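Local coordinates for chromosome replication initiation inhibitor protein (Agrobacterium tumefaciens, PDB 3FD3) that probably acts as a LysR-family DNA-binding transcription regulator, this chain being its C-terminal part with the effector-binding (LysR substrate-binding) domain, at residues V21-G26 and V197-V202. Sequence-based numbering, arbitrary orientation.
Sequences VSKFTG and VGTARV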
loop_
_atom_site.group_PDB
_atom_site.type_symbol
_atom_site.label_atom_id
_atom_site.label_comp_id
_atom_site.label_asym_id
_atom_site.label_seq_id
_atom_site.Cartn_x
_atom_site.Cartn_y
_atom_site.Cartn_z
ATOM N N VAL A 21 15.621 5.027 -2.607
ATOM C CA VAL A 21 16.203 3.717 -2.848
ATOM C C VAL A 21 16.546 3.520 -4.332
ATOM O O VAL A 21 17.595 2.973 -4.650
ATOM C CB VAL A 21 15.267 2.620 -2.400
ATOM C CG1 VAL A 21 15.852 1.239 -2.790
ATOM C CG2 VAL A 21 15.080 2.712 -0.869
ATOM N N SER A 22 15.706 4.027 -5.225
ATOM C CA SER A 22 15.906 3.816 -6.649
ATOM C C SER A 22 17.132 4.592 -7.146
ATOM O O SER A 22 17.817 4.158 -8.078
ATOM C CB SER A 22 14.661 4.145 -7.473
ATOM O OG SER A 22 14.327 5.515 -7.413
ATOM N N LYS A 23 17.417 5.725 -6.517
ATOM C CA LYS A 23 18.612 6.489 -6.877
ATOM C C LYS A 23 19.820 5.622 -6.583
ATOM O O LYS A 23 20.778 5.588 -7.358
ATOM C CB LYS A 23 18.735 7.789 -6.077
ATOM C CG LYS A 23 17.705 8.883 -6.407
ATOM C CD LYS A 23 17.851 10.085 -5.434
ATOM C CE LYS A 23 16.642 11.008 -5.477
ATOM N NZ LYS A 23 16.852 12.229 -4.624
ATOM N N PHE A 24 19.794 4.956 -5.435
ATOM C CA PHE A 24 20.903 4.079 -5.041
ATOM C C PHE A 24 21.022 2.831 -5.933
ATOM O O PHE A 24 22.123 2.523 -6.457
ATOM C CB PHE A 24 20.771 3.653 -3.576
ATOM C CG PHE A 24 21.824 2.690 -3.156
ATOM C CD1 PHE A 24 23.143 3.109 -3.055
ATOM C CD2 PHE A 24 21.507 1.379 -2.867
ATOM C CE1 PHE A 24 24.147 2.231 -2.673
ATOM C CE2 PHE A 24 22.522 0.488 -2.483
ATOM C CZ PHE A 24 23.819 0.917 -2.390
ATOM N N THR A 25 19.911 2.118 -6.120
ATOM C CA THR A 25 19.966 0.895 -6.922
ATOM C C THR A 25 20.303 1.172 -8.397
ATOM O O THR A 25 20.927 0.334 -9.036
ATOM C CB THR A 25 18.693 0.054 -6.808
ATOM O OG1 THR A 25 17.576 0.793 -7.306
ATOM C CG2 THR A 25 18.487 -0.351 -5.338
ATOM N N GLY A 26 19.963 2.355 -8.897
ATOM C CA GLY A 26 20.237 2.724 -10.288
ATOM C C GLY A 26 21.732 2.835 -10.586
ATOM O O GLY A 26 22.155 2.675 -11.732
ATOM N N VAL A 197 19.314 10.279 3.030
ATOM C CA VAL A 197 19.403 11.591 3.648
ATOM C C VAL A 197 19.149 12.739 2.682
ATOM O O VAL A 197 18.396 13.667 3.003
ATOM C CB VAL A 197 20.787 11.755 4.412
ATOM C CG1 VAL A 197 20.892 13.131 5.058
ATOM C CG2 VAL A 197 20.926 10.648 5.457
ATOM N N GLY A 198 19.737 12.691 1.485
ATOM C CA GLY A 198 19.548 13.735 0.492
ATOM C C GLY A 198 18.118 13.873 -0.020
ATOM O O GLY A 198 17.611 14.977 -0.219
ATOM N N THR A 199 17.467 12.743 -0.238
ATOM C CA THR A 199 16.079 12.741 -0.698
ATOM C C THR A 199 15.159 13.272 0.397
ATOM O O THR A 199 14.267 14.086 0.126
ATOM C CB THR A 199 15.646 11.312 -1.133
ATOM O OG1 THR A 199 16.523 10.819 -2.152
ATOM C CG2 THR A 199 14.194 11.294 -1.650
ATOM N N ALA A 200 15.349 12.811 1.633
ATOM C CA ALA A 200 14.517 13.269 2.741
ATOM C C ALA A 200 14.670 14.784 2.964
ATOM O O ALA A 200 13.706 15.462 3.315
ATOM C CB ALA A 200 14.834 12.477 4.017
ATOM N N ARG A 201 15.882 15.304 2.756
ATOM C CA ARG A 201 16.137 16.738 2.876
ATOM C C ARG A 201 15.233 17.571 1.967
ATOM O O ARG A 201 14.790 18.655 2.350
ATOM C CB ARG A 201 17.617 17.071 2.594
ATOM C CG ARG A 201 18.017 18.506 2.992
ATOM C CD ARG A 201 17.935 18.721 4.504
ATOM N NE ARG A 201 18.597 17.638 5.232
ATOM C CZ ARG A 201 19.918 17.522 5.389
ATOM N NH1 ARG A 201 20.745 18.436 4.897
ATOM N NH2 ARG A 201 20.417 16.486 6.051
ATOM N N VAL A 202 14.954 17.057 0.774
ATOM C CA VAL A 202 14.124 17.761 -0.184
ATOM C C VAL A 202 12.637 17.615 0.134
ATOM O O VAL A 202 11.873 18.558 -0.031
ATOM C CB VAL A 202 14.394 17.239 -1.609
ATOM C CG1 VAL A 202 13.414 17.851 -2.592
ATOM C CG2 VAL A 202 15.833 17.565 -2.008
#
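Lys23 and Thr199 make the one direct link between helix segments 21-26 and 197-202, their side chains meeting tip to tip. The polar part is a single hydrogen bond in which Lys23 NZ donates to Thr199 OG1 at 2.9 Å. To get there, the lysine sets CG anti to its carbonyl carbon (chi1 -70°) and then runs fully extended, bridging helices whose backbones stay apart: the CA atoms of Lys23 and Thr199 are 9.1 Å from each other. The bond leaves NZ nearly at right angles to the last link of the chain, with CE-NZ-OG1 about 94°. The chain therefore flanks its acceptor, Lys23 CE lying 3.3 Å and CD 3.6 Å from Thr199 OG1. That hydroxyl in turn donates to the carbonyl oxygen of Asn195, one turn earlier in helix 190-203.

The two helices also meet through Phe24 on Leu192 and Asn195, Val21 on Met196, and Thr199 on Asp19 and Ala20. Val21 and Thr25 also cover Val32 of strand 31-36 and touch Met145 of the second subunit.

The contact thus joins the C-terminal helix to helix 17-26 within one lobe of the periplasmic-binding-protein-like fold. Its chemistry implies a polar link beside a mixed packing of the two helices, between an exposed lysine and a buried threonine: the backbone bond to Asn195 takes up the hydroxyl's proton and leaves OG1 to accept from the ammonium.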